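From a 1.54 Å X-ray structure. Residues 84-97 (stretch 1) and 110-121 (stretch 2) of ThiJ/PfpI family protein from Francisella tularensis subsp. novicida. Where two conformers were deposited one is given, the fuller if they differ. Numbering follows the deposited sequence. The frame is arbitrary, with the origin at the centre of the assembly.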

# COMPACT_ATOMS: atom_id res chain seq x y z
N SER A 84 -9.45 9.69 -8.08
CA SER A 84 -8.38 8.93 -8.71
C SER A 84 -7.01 9.54 -8.40
O SER A 84 -6.86 10.76 -8.30
N LEU A 85 -6.01 8.68 -8.27
CA LEU A 85 -4.62 9.10 -8.15
C LEU A 85 -4.22 10.09 -9.25
O LEU A 85 -3.45 11.01 -9.01
N ARG A 86 -4.74 9.91 -10.45
CA ARG A 86 -4.35 10.79 -11.55
C ARG A 86 -4.76 12.23 -11.32
O ARG A 86 -4.24 13.13 -11.99
N ASP A 87 -5.68 12.47 -10.40
CA ASP A 87 -6.23 13.82 -10.24
C ASP A 87 -5.69 14.61 -9.07
O ASP A 87 -6.09 15.75 -8.86
N VAL A 88 -4.75 14.05 -8.32
CA VAL A 88 -4.19 14.79 -7.20
C VAL A 88 -2.86 15.40 -7.57
O VAL A 88 -2.15 14.89 -8.44
N ASN A 89 -2.54 16.51 -6.93
CA ASN A 89 -1.24 17.12 -7.07
C ASN A 89 -0.33 16.67 -5.94
O ASN A 89 -0.49 17.09 -4.80
N ILE A 90 0.64 15.85 -6.30
CA ILE A 90 1.53 15.22 -5.33
C ILE A 90 2.36 16.24 -4.53
O ILE A 90 2.77 15.95 -3.40
N LYS A 91 2.55 17.44 -5.08
CA LYS A 91 3.34 18.48 -4.42
C LYS A 91 2.78 18.85 -3.05
O LYS A 91 3.51 19.33 -2.17
N GLU A 92 1.48 18.61 -2.88
CA GLU A 92 0.77 18.97 -1.65
C GLU A 92 1.08 18.02 -0.48
O GLU A 92 0.75 18.32 0.67
N TYR A 93 1.70 16.89 -0.78
CA TYR A 93 1.84 15.80 0.20
C TYR A 93 3.28 15.59 0.67
O TYR A 93 4.23 15.84 -0.07
N ASP A 94 3.40 15.13 1.91
CA ASP A 94 4.67 14.85 2.57
C ASP A 94 4.98 13.37 2.57
O ASP A 94 6.10 12.95 2.87
N ALA A 95 3.98 12.57 2.24
CA ALA A 95 4.13 11.12 2.24
C ALA A 95 3.11 10.50 1.32
O ALA A 95 2.02 11.05 1.14
N ILE A 96 3.45 9.34 0.76
CA ILE A 96 2.53 8.56 -0.05
C ILE A 96 2.59 7.13 0.49
O ILE A 96 3.68 6.56 0.66
N ILE A 97 1.42 6.59 0.80
CA ILE A 97 1.27 5.29 1.47
C ILE A 97 0.38 4.37 0.62
O ILE A 97 -0.74 4.73 0.33
N ASN A 110 2.39 -1.31 -12.85
CA ASN A 110 2.69 -0.62 -14.10
C ASN A 110 1.99 0.73 -14.20
O ASN A 110 1.96 1.36 -15.25
N ASN A 111 1.49 1.23 -13.07
CA ASN A 111 0.77 2.49 -13.07
C ASN A 111 1.71 3.69 -13.21
O ASN A 111 2.58 3.90 -12.35
N ALA A 112 1.54 4.48 -14.27
CA ALA A 112 2.43 5.61 -14.53
C ALA A 112 2.36 6.67 -13.44
O ALA A 112 3.37 7.28 -13.10
N ASN A 113 1.18 6.92 -12.91
CA ASN A 113 1.04 7.93 -11.87
C ASN A 113 1.71 7.49 -10.58
O ASN A 113 2.26 8.33 -9.87
N ILE A 114 1.68 6.19 -10.28
CA ILE A 114 2.43 5.73 -9.12
C ILE A 114 3.92 6.02 -9.35
O ILE A 114 4.60 6.57 -8.49
N HIS A 115 4.42 5.67 -10.53
CA HIS A 115 5.85 5.86 -10.80
C HIS A 115 6.27 7.31 -10.64
O HIS A 115 7.24 7.60 -9.93
N SER A 116 5.55 8.23 -11.27
CA SER A 116 5.94 9.64 -11.23
C SER A 116 5.72 10.26 -9.84
O SER A 116 6.54 11.05 -9.38
N LYS A 117 4.66 9.86 -9.14
CA LYS A 117 4.39 10.49 -7.86
C LYS A 117 5.31 9.97 -6.76
O LYS A 117 5.71 10.74 -5.88
N VAL A 118 5.66 8.69 -6.82
CA VAL A 118 6.64 8.15 -5.87
C VAL A 118 7.98 8.86 -6.10
O VAL A 118 8.63 9.25 -5.13
N LEU A 119 8.38 9.05 -7.36
CA LEU A 119 9.61 9.81 -7.66
C LEU A 119 9.58 11.20 -7.06
O LEU A 119 10.59 11.68 -6.55
N ASP A 120 8.44 11.87 -7.15
CA ASP A 120 8.35 13.22 -6.63
C ASP A 120 8.57 13.24 -5.11
O ASP A 120 9.34 14.04 -4.59
N ILE A 121 7.90 12.34 -4.40
CA ILE A 121 8.06 12.24 -2.95
C ILE A 121 9.50 11.85 -2.58
O ILE A 121 10.12 12.44 -1.67

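Helix 112-121 lies against a chain that runs through two 3-10 turns into strand 95-97, the strand and helix axes approaching to 8.7 Å at 140°. The contact mixes apolar residues with polar ones, and Lys117, whose chain is largely aliphatic, is the most covered of all. From stretch 1, Leu85 (t, p), Ile90 (t, p) and Ile96 (t, t) point toward the helix; Asn113, Lys117, Asp120 and Ile121 point back, following the helical repeat, as does Asn111 just before the helix.

Leu85 sets one end, its CD2 3.6 Å from Ile114 CG1 and 3.8 Å from CB of Asn113 (m). At the other, Ile121 (m, m) fills the space between turn and strand: its CD1 lies 3.8 Å from Ile90 CG1, and its CG1 3.9 Å from Ile96 CG2. Val118 (t), pointing sideways, adds a looser contact, CG2 to Ile96 CG2 at 4.4 Å.

Lys117 (m, t, t, p) joins the apolar and polar layers. Its aliphatic chain packs along stretch 1, with CD 3.7 Å from Leu85 CD1 and CB 3.9 Å from Ile90 CG1. Its ammonium has two polar partners: NZ donates to Asn113 OD1 at 2.8 Å, one helical turn back, and to water 1 at 2.9 Å. That water sits 2.8 Å from both Arg86 O and Val88 O, so the lysine reaches turn carbonyls through solvent.

The direct polar link across the contact is a salt bridge. Lys91 starts with CB pointing away, but its m, m, t, t chain brings the end back, placing NZ 2.6 Å from Asp120 OD2. Asp120 (t) also packs its CG 3.5 Å from Ile90 CG2, and its OD1 accepts from water 3 at 2.9 Å.

Two bonds within the stretches accompany the contact: Asn111 (t) caps the helix, OD1 accepting from Ile114 N at 2.8 Å, while Asn89 OD1 accepts from Lys91 N at 3.0 Å.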

# COMPACT_ATOMS: atom_id res chain seq x y z
CB SER A 84 -8.58 8.87 -10.23
OG SER A 84 -7.43 8.32 -10.86
CB LEU A 85 -3.72 7.87 -8.18
CG LEU A 85 -2.22 8.10 -8.01
CD1 LEU A 85 -1.90 8.62 -6.63
CD2 LEU A 85 -1.46 6.81 -8.30
CB ARG A 86 -4.93 10.30 -12.88
CG ARG A 86 -6.40 10.61 -13.07
CD ARG A 86 -6.95 10.03 -14.39
NE ARG A 86 -6.99 8.58 -14.36
CZ ARG A 86 -8.03 7.85 -13.97
NH1 ARG A 86 -9.19 8.40 -13.59
NH2 ARG A 86 -7.92 6.53 -13.97
CB ASP A 87 -7.74 13.74 -10.15
CG ASP A 87 -8.38 13.39 -11.49
OD1 ASP A 87 -7.86 13.81 -12.55
OD2 ASP A 87 -9.41 12.71 -11.49
CB VAL A 88 -4.03 13.91 -5.95
CG1 VAL A 88 -5.38 13.40 -5.50
CG2 VAL A 88 -3.09 12.76 -6.22
CB ASN A 89 -1.33 18.64 -7.10
CG ASN A 89 -0.05 19.28 -7.59
OD1 ASN A 89 1.04 18.82 -7.27
ND2 ASN A 89 -0.19 20.33 -8.39
CB ILE A 90 2.46 14.23 -6.04
CG1 ILE A 90 3.15 13.30 -5.05
CG2 ILE A 90 3.47 14.97 -6.93
CD1 ILE A 90 2.20 12.44 -4.22
CB LYS A 91 3.40 19.73 -5.30
CG LYS A 91 3.96 19.50 -6.70
CD LYS A 91 5.42 19.09 -6.65
CE LYS A 91 6.04 19.05 -8.04
NZ LYS A 91 7.48 18.65 -7.97
CB GLU A 92 -0.74 18.96 -1.91
CG GLU A 92 -1.23 20.02 -2.89
CD GLU A 92 -1.66 21.31 -2.20
OE1 GLU A 92 -1.36 22.40 -2.74
OE2 GLU A 92 -2.30 21.24 -1.12
CB TYR A 93 1.27 14.50 -0.39
CG TYR A 93 -0.20 14.65 -0.68
CD1 TYR A 93 -1.14 14.49 0.32
CD2 TYR A 93 -0.65 15.01 -1.95
CE1 TYR A 93 -2.48 14.66 0.07
CE2 TYR A 93 -1.98 15.19 -2.20
CZ TYR A 93 -2.90 15.02 -1.20
OH TYR A 93 -4.23 15.20 -1.45
CB ASP A 94 4.60 15.36 4.01
CG ASP A 94 4.23 16.82 4.08
OD1 ASP A 94 4.92 17.61 3.41
OD2 ASP A 94 3.24 17.16 4.75
CB ALA A 95 3.97 10.58 3.65
CB ILE A 96 2.86 8.65 -1.57
CG1 ILE A 96 1.75 7.99 -2.41
CG2 ILE A 96 4.23 8.08 -1.90
CD1 ILE A 96 1.83 8.31 -3.90
CB ILE A 97 0.65 5.45 2.89
CG1 ILE A 97 1.45 6.47 3.72
CG2 ILE A 97 0.57 4.10 3.58
CD1 ILE A 97 2.92 6.18 3.87
CB ASN A 110 2.33 -1.54 -15.26
CG ASN A 110 3.18 -2.81 -15.26
OD1 ASN A 110 4.40 -2.74 -15.16
ND2 ASN A 110 2.54 -3.98 -15.27
CB ASN A 111 -0.06 2.64 -11.80
CG ASN A 111 -0.96 3.84 -11.84
OD1 ASN A 111 -0.54 4.96 -11.51
ND2 ASN A 111 -2.21 3.64 -12.27
CB ALA A 112 2.11 6.21 -15.86
CB ASN A 113 -0.42 8.26 -11.62
CG ASN A 113 -0.96 9.27 -12.61
OD1 ASN A 113 -0.76 10.48 -12.45
ND2 ASN A 113 -1.63 8.79 -13.64
CB ILE A 114 2.22 4.23 -8.86
CG1 ILE A 114 0.83 3.99 -8.29
CG2 ILE A 114 3.28 3.69 -7.90
CD1 ILE A 114 0.54 2.51 -7.99
CB HIS A 115 6.20 5.38 -12.22
CG HIS A 115 5.93 3.93 -12.47
ND1 HIS A 115 6.00 3.38 -13.73
CD2 HIS A 115 5.55 2.93 -11.64
CE1 HIS A 115 5.70 2.09 -13.66
NE2 HIS A 115 5.41 1.80 -12.40
CB SER A 116 5.19 10.46 -12.29
OG SER A 116 3.80 10.43 -12.13
CB LYS A 117 2.91 10.31 -7.48
CG LYS A 117 2.01 11.14 -8.40
CD LYS A 117 0.52 10.92 -8.19
CE LYS A 117 -0.32 11.99 -8.91
NZ LYS A 117 -0.00 12.15 -10.36
CB VAL A 118 6.80 6.62 -5.99
CG1 VAL A 118 7.98 6.12 -5.15
CG2 VAL A 118 5.52 5.92 -5.52
CB LEU A 119 9.83 9.94 -9.17
CG LEU A 119 10.37 8.71 -9.87
CD1 LEU A 119 10.34 8.96 -11.36
CD2 LEU A 119 11.80 8.38 -9.40
CB ASP A 120 7.00 13.84 -6.99
CG ASP A 120 6.93 15.31 -6.66
OD1 ASP A 120 6.76 15.63 -5.46
OD2 ASP A 120 7.04 16.14 -7.59
CB ILE A 121 7.07 11.22 -2.37
CG1 ILE A 121 5.62 11.66 -2.61
CG2 ILE A 121 7.33 11.04 -0.87
CD1 ILE A 121 5.23 12.96 -1.93
O HOH W 1 -1.83 14.24 -11.12
O HOH W 2 -1.38 12.78 -13.94
O HOH W 3 7.94 18.18 -4.69